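Local coordinates for protein putative zinc protease (Bordetella pertussis, PDB 3IH6) that probably acts as a zinc-dependent metalloendopeptidase of the M16 family, the present chain being a fragment that includes part of an M16 inactive domain, at residues Asp45-Ile50 / Lys114-Glu119; Ala62-Pro65 / Gly71-Gly74. All blocks are in the same frame, centred on the assembly; numbering follows the deposited sequence.

Contact 1 of 2, residues Asp45-Ile50 / Lys114-Glu119; sequences DLAATI and KPFSQE
Ile-50, the main partner of Phe-116 here, gives its backbone N to Leu-46 O at 3.2 Å, and Thr-49 N adds a weak bond to the same oxygen. Those bonds belong to the helix itself; no hydrogen bond crosses to 114-119, and what joins the two segments is a single phenyl ring lying against two aliphatic side chains. Ile-50 meets that ring with both of its branches. With CG1 opposite the carbonyl carbon (chi1 -68°) and the chain extended beyond it, Ile-50 CD1 hangs over the middle of one face, 4.0 Å from the Phe-116 ring centroid and only 13° off the ring normal, a good CH-pi contact. The other branch sits on the same side of the ring plane, off its centre: Ile-50 CG2 is 3.5 Å from Phe-116 CE2. Ile-50 CG2 is almost as close to Phe-116 CD2, at 3.6 Å, so the methyl lies against the CD2-CE2 bond rather than against one atom. One turn back on the helix, Ala-47 CB reaches the far end of the ring at a slant, 3.9 Å from Phe-116 CZ. The ring has to span the gap, since the nearest CA atoms, those of Ile-50 and Phe-116, are 8.1 Å apart. All three touching residues are buried, making this a small apolar piece of the core. Just past the ring, Ser-117 N-caps helix 118-136, its OG bonded to Glu-120 N, while the backbone N of Phe-116 is paired with Gln-174 OE1. Arg-123 of helix 118-136 bonds Thr-49 O, tying that helix to helix 39-52 as well. Phe-116 thus sits where three helices come together: 39-52 meets its ring, 170-180 packs on it through Leu-170 and Ala-177, and 118-136 starts just beyond it.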
ATOM      1  N   ASP E  45      -6.193 -17.564  17.863  1.00 19.26           N
ATOM      2  CA  ASP E  45      -5.603 -16.628  16.901  1.00 18.92           C
ATOM      3  C   ASP E  45      -4.068 -16.791  17.022  1.00 17.56           C
ATOM      4  O   ASP E  45      -3.380 -17.138  16.046  1.00 17.31           O
ATOM      5  CB  ASP E  45      -6.081 -15.224  17.296  1.00 19.84           C
ATOM      6  CG  ASP E  45      -6.016 -14.213  16.165  1.00 22.79           C
ATOM      7  OD1 ASP E  45      -5.731 -14.618  15.022  1.00 27.16           O
ATOM      8  OD2 ASP E  45      -6.278 -13.001  16.439  1.00 22.92           O
ATOM      9  N   LEU E  46      -3.548 -16.652  18.242  1.00 16.83           N
ATOM     10  CA  LEU E  46      -2.092 -16.788  18.513  1.00 15.33           C
ATOM     11  C   LEU E  46      -1.553 -18.184  18.173  1.00 15.31           C
ATOM     12  O   LEU E  46      -0.497 -18.298  17.584  1.00 15.22           O
ATOM     13  CB  LEU E  46      -1.787 -16.444  19.955  1.00 15.52           C
ATOM     14  CG  LEU E  46      -2.149 -15.007  20.358  1.00 15.69           C
ATOM     15  CD1 LEU E  46      -2.129 -14.857  21.894  1.00 14.75           C
ATOM     16  CD2 LEU E  46      -1.189 -14.052  19.645  1.00 12.82           C
ATOM     17  N   ALA E  47      -2.318 -19.226  18.532  1.00 15.11           N
ATOM     18  CA  ALA E  47      -1.991 -20.613  18.232  1.00 14.54           C
ATOM     19  C   ALA E  47      -1.771 -20.876  16.746  1.00 15.01           C
ATOM     20  O   ALA E  47      -0.807 -21.569  16.364  1.00 15.64           O
ATOM     21  CB  ALA E  47      -3.076 -21.502  18.729  1.00 13.29           C
ATOM     22  N   ALA E  48      -2.680 -20.388  15.893  1.00 14.92           N
ATOM     23  CA  ALA E  48      -2.539 -20.670  14.470  1.00 15.78           C
ATOM     24  C   ALA E  48      -1.221 -20.117  13.923  1.00 15.40           C
ATOM     25  O   ALA E  48      -0.621 -20.705  13.036  1.00 17.22           O
ATOM     26  CB  ALA E  48      -3.744 -20.156  13.689  1.00 16.06           C
ATOM     27  N   THR E  49      -0.745 -19.019  14.484  1.00 15.06           N
ATOM     28  CA  THR E  49       0.558 -18.463  14.089  1.00 15.80           C
ATOM     29  C   THR E  49       1.691 -19.355  14.582  1.00 16.56           C
ATOM     30  O   THR E  49       2.682 -19.531  13.880  1.00 17.76           O
ATOM     31  CB  THR E  49       0.790 -17.074  14.728  1.00 15.37           C
ATOM     32  OG1 THR E  49      -0.142 -16.139  14.231  1.00 10.30           O
ATOM     33  CG2 THR E  49       2.185 -16.544  14.453  1.00 15.96           C
ATOM     34  N   ILE E  50       1.553 -19.904  15.793  1.00 16.30           N
ATOM     35  CA  ILE E  50       2.568 -20.814  16.291  1.00 16.38           C
ATOM     36  C   ILE E  50       2.605 -22.070  15.425  1.00 16.61           C
ATOM     37  O   ILE E  50       3.666 -22.584  15.162  1.00 17.29           O
ATOM     38  CB  ILE E  50       2.328 -21.223  17.751  1.00 17.10           C
ATOM     39  CG1 ILE E  50       2.528 -20.018  18.696  1.00 16.29           C
ATOM     40  CG2 ILE E  50       3.208 -22.467  18.120  1.00 16.41           C
ATOM     41  CD1 ILE E  50       1.916 -20.228  20.088  1.00 12.79           C
ATOM     42  N   LYS E 114       2.361 -32.020  23.513  1.00 17.08           N
ATOM     43  CA  LYS E 114       3.439 -31.248  22.930  1.00 17.76           C
ATOM     44  C   LYS E 114       3.221 -29.712  23.108  1.00 17.06           C
ATOM     45  O   LYS E 114       3.160 -28.992  22.120  1.00 17.09           O
ATOM     46  CB  LYS E 114       3.543 -31.608  21.437  1.00 18.31           C
ATOM     47  CG  LYS E 114       4.972 -31.731  20.918  1.00 19.83           C
ATOM     48  CD  LYS E 114       4.978 -32.264  19.478  1.00 25.26           C
ATOM     49  CE  LYS E 114       6.399 -32.411  18.919  1.00 28.07           C
ATOM     50  NZ  LYS E 114       7.120 -31.116  18.958  1.00 26.81           N
ATOM     51  N   PRO E 115       3.106 -29.229  24.364  1.00 16.62           N
ATOM     52  CA  PRO E 115       2.609 -27.888  24.725  1.00 16.65           C
ATOM     53  C   PRO E 115       3.467 -26.729  24.202  1.00 16.30           C
ATOM     54  O   PRO E 115       4.681 -26.818  24.161  1.00 16.84           O
ATOM     55  CB  PRO E 115       2.670 -27.885  26.248  1.00 15.84           C
ATOM     56  CG  PRO E 115       3.770 -28.814  26.581  1.00 17.43           C
ATOM     57  CD  PRO E 115       3.706 -29.910  25.529  1.00 17.32           C
ATOM     58  N   PHE E 116       2.815 -25.657  23.789  1.00 16.09           N
ATOM     59  CA  PHE E 116       3.499 -24.436  23.425  1.00 15.93           C
ATOM     60  C   PHE E 116       4.575 -24.029  24.461  1.00 16.14           C
ATOM     61  O   PHE E 116       4.368 -24.137  25.691  1.00 15.65           O
ATOM     62  CB  PHE E 116       2.461 -23.311  23.274  1.00 15.88           C
ATOM     63  CG  PHE E 116       1.437 -23.560  22.182  1.00 16.13           C
ATOM     64  CD1 PHE E 116       0.098 -23.241  22.378  1.00 16.23           C
ATOM     65  CD2 PHE E 116       1.812 -24.106  20.950  1.00 15.20           C
ATOM     66  CE1 PHE E 116      -0.855 -23.460  21.358  1.00 14.58           C
ATOM     67  CE2 PHE E 116       0.841 -24.354  19.919  1.00 14.50           C
ATOM     68  CZ  PHE E 116      -0.468 -24.039  20.129  1.00 14.69           C
ATOM     69  N   SER E 117       5.710 -23.551  23.946  1.00 15.77           N
ATOM     70  CA  SER E 117       6.758 -22.963  24.753  1.00 16.00           C
ATOM     71  C   SER E 117       6.458 -21.481  24.961  1.00 16.22           C
ATOM     72  O   SER E 117       5.703 -20.880  24.164  1.00 15.58           O
ATOM     73  CB  SER E 117       8.079 -23.069  24.016  1.00 16.40           C
ATOM     74  OG  SER E 117       8.064 -22.181  22.895  1.00 15.03           O
ATOM     75  N   GLN E 118       7.076 -20.894  25.992  1.00 16.40           N
ATOM     76  CA  GLN E 118       6.948 -19.449  26.288  1.00 17.21           C
ATOM     77  C   GLN E 118       7.403 -18.635  25.092  1.00 17.83           C
ATOM     78  O   GLN E 118       6.716 -17.676  24.687  1.00 17.71           O
ATOM     79  CB  GLN E 118       7.762 -19.038  27.538  1.00 17.21           C
ATOM     80  CG  GLN E 118       7.467 -17.634  28.099  1.00 15.42           C
ATOM     81  CD  GLN E 118       5.983 -17.301  28.180  1.00 16.05           C
ATOM     82  OE1 GLN E 118       5.156 -18.126  28.576  1.00 14.90           O
ATOM     83  NE2 GLN E 118       5.630 -16.091  27.753  1.00 18.52           N
ATOM     84  N   GLU E 119       8.551 -19.041  24.541  1.00 17.71           N
ATOM     85  CA  GLU E 119       9.162 -18.427  23.342  1.00 18.37           C
ATOM     86  C   GLU E 119       8.235 -18.469  22.119  1.00 17.58           C
ATOM     87  O   GLU E 119       8.195 -17.531  21.305  1.00 17.42           O
ATOM     88  CB  GLU E 119      10.491 -19.157  23.032  1.00 19.04           C
ATOM     89  CG  GLU E 119      11.311 -18.586  21.860  1.00 22.32           C
ATOM     90  CD  GLU E 119      12.615 -19.350  21.624  1.00 26.54           C
ATOM     91  OE1 GLU E 119      13.043 -20.077  22.543  1.00 27.73           O
ATOM     92  OE2 GLU E 119      13.221 -19.234  20.529  1.00 27.39           O
TER

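Contact 2 of 2, residues Ala62-Pro65 / Gly71-Gly74; sequences ALVP and GVFG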
ATOM      1  N   ALA E  62       6.810 -30.555  11.082  1.00 16.87           N
ATOM      2  CA  ALA E  62       6.294 -31.923  10.961  1.00 17.42           C
ATOM      3  C   ALA E  62       6.201 -32.366   9.508  1.00 17.36           C
ATOM      4  O   ALA E  62       6.456 -33.525   9.199  1.00 17.04           O
ATOM      5  CB  ALA E  62       4.930 -32.037  11.643  1.00 17.29           C
ATOM      6  N   LEU E  63       5.857 -31.436   8.609  1.00 16.84           N
ATOM      7  CA  LEU E  63       5.536 -31.809   7.229  1.00 16.70           C
ATOM      8  C   LEU E  63       6.628 -31.622   6.164  1.00 17.34           C
ATOM      9  O   LEU E  63       6.622 -32.314   5.155  1.00 16.36           O
ATOM     10  CB  LEU E  63       4.236 -31.108   6.807  1.00 16.77           C
ATOM     11  CG  LEU E  63       3.055 -31.366   7.770  1.00 17.52           C
ATOM     12  CD1 LEU E  63       1.835 -30.543   7.429  1.00 14.37           C
ATOM     13  CD2 LEU E  63       2.726 -32.821   7.728  1.00 22.04           C
ATOM     14  N   VAL E  64       7.525 -30.659   6.363  1.00 18.41           N
ATOM     15  CA  VAL E  64       8.432 -30.211   5.288  1.00 19.66           C
ATOM     16  C   VAL E  64       9.833 -30.836   5.351  1.00 20.06           C
ATOM     17  O   VAL E  64      10.276 -31.423   4.366  1.00 20.10           O
ATOM     18  CB  VAL E  64       8.516 -28.648   5.159  1.00 19.68           C
ATOM     19  CG1 VAL E  64       9.413 -28.265   3.995  1.00 18.69           C
ATOM     20  CG2 VAL E  64       7.109 -28.039   4.932  1.00 20.13           C
ATOM     21  N   PRO E  65      10.530 -30.739   6.504  1.00 20.71           N
ATOM     22  CA  PRO E  65      11.830 -31.444   6.510  1.00 20.33           C
ATOM     23  C   PRO E  65      11.615 -32.939   6.302  1.00 20.45           C
ATOM     24  O   PRO E  65      12.510 -33.646   5.825  1.00 20.10           O
ATOM     25  CB  PRO E  65      12.372 -31.207   7.927  1.00 20.18           C
ATOM     26  CG  PRO E  65      11.590 -30.004   8.459  1.00 21.25           C
ATOM     27  CD  PRO E  65      10.226 -30.107   7.800  1.00 20.13           C
ATOM     28  N   GLY E  71       4.893 -26.864   1.722  1.00 18.89           N
ATOM     29  CA  GLY E  71       4.694 -25.751   2.619  1.00 18.15           C
ATOM     30  C   GLY E  71       3.432 -26.017   3.429  1.00 18.04           C
ATOM     31  O   GLY E  71       2.745 -27.025   3.197  1.00 17.73           O
ATOM     32  N   VAL E  72       3.117 -25.095   4.344  1.00 17.13           N
ATOM     33  CA  VAL E  72       2.006 -25.227   5.230  1.00 17.75           C
ATOM     34  C   VAL E  72       1.302 -23.890   5.388  1.00 18.91           C
ATOM     35  O   VAL E  72       1.910 -22.835   5.206  1.00 18.66           O
ATOM     36  CB  VAL E  72       2.401 -25.786   6.652  1.00 17.32           C
ATOM     37  CG1 VAL E  72       3.060 -27.149   6.555  1.00 15.33           C
ATOM     38  CG2 VAL E  72       3.256 -24.769   7.491  1.00 17.06           C
ATOM     39  N   PHE E  73       0.027 -23.935   5.769  1.00 19.60           N
ATOM     40  CA  PHE E  73      -0.710 -22.689   5.987  1.00 19.58           C
ATOM     41  C   PHE E  73      -1.717 -22.798   7.100  1.00 18.85           C
ATOM     42  O   PHE E  73      -2.169 -23.876   7.424  1.00 19.46           O
ATOM     43  CB  PHE E  73      -1.366 -22.196   4.673  1.00 19.60           C
ATOM     44  CG  PHE E  73      -2.361 -23.155   4.087  1.00 21.60           C
ATOM     45  CD1 PHE E  73      -1.970 -24.072   3.137  1.00 21.03           C
ATOM     46  CD2 PHE E  73      -3.704 -23.120   4.474  1.00 20.38           C
ATOM     47  CE1 PHE E  73      -2.895 -24.943   2.618  1.00 23.38           C
ATOM     48  CE2 PHE E  73      -4.618 -23.981   3.951  1.00 19.93           C
ATOM     49  CZ  PHE E  73      -4.229 -24.891   3.027  1.00 20.25           C
ATOM     50  N   GLY E  74      -2.066 -21.656   7.684  1.00 19.48           N
ATOM     51  CA  GLY E  74      -2.996 -21.572   8.809  1.00 18.60           C
ATOM     52  C   GLY E  74      -3.630 -20.182   8.817  1.00 19.24           C
ATOM     53  O   GLY E  74      -2.913 -19.168   8.856  1.00 18.28           O
TER
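Leu-63 and Val-72 make the tightest approach here, and the leucine is the side chain to trace. Leu-63 CB already lies 4.1 Å from Val-72 CG1. The next atom outward, Leu-63 CG, runs past Val-72 CG1 at 4.4 Å. The chain then stays extended (chi2 173°), which carries Leu-63 CD1 on to 3.7 Å from Val-72 CG1. One valine methyl therefore rests along the whole CB-CG-CD1 edge of the leucine, the two side chains slanting across each other. With chi1 at -59°, Val-72 CG1 stands opposite its own carbonyl carbon and is the methyl that meets Leu-63.

Val-64 works next to this pair. Val-64 CG2 comes down on the backbone of Gly-71, 4.1 Å from Gly-71 CA and equally near Gly-71 N, and is a looser neighbour of Val-72 CG1.

The contact packs Leu-63 and Val-64 against the first residues of strand 71-77, across a short connection. Leu-63 also touches Thr-103 and Leu-104 of helix 97-109, so it sits between that helix and the sheet. Backbone hydrogen bonds tie Gly-71 to Gln-90 and Val-72 to Thr-5, so this strand is held between its neighbours 84-90 and 2-6.

No hydrogen bond or charge pair joins the two segments. With all four touching residues buried, the direct contact between the segments is aliphatic packing, which probably depends on fit and burial rather than on bond direction.

How the contacts relate
Both contacts fall within the sequence range matched to the M16 inactive domain, and their centres lie 15 Å apart. Their nearest atoms are about 5 Å from each other, close but without touching. Along the chain the order is 45-50, 62-65, 71-74, 114-119, so contact 2 is made entirely between the two halves of contact 1. Helix 39-52 is followed directly by helix 58-63, which links the two places. Contact 2 sets the second of these helices on strand 71-77 of the antiparallel sheet, whereas contact 1 joins the first to the entry of helix 118-136, connecting helix 39-52 with the helical part that follows strands 71-77 and 84-90 in the chain.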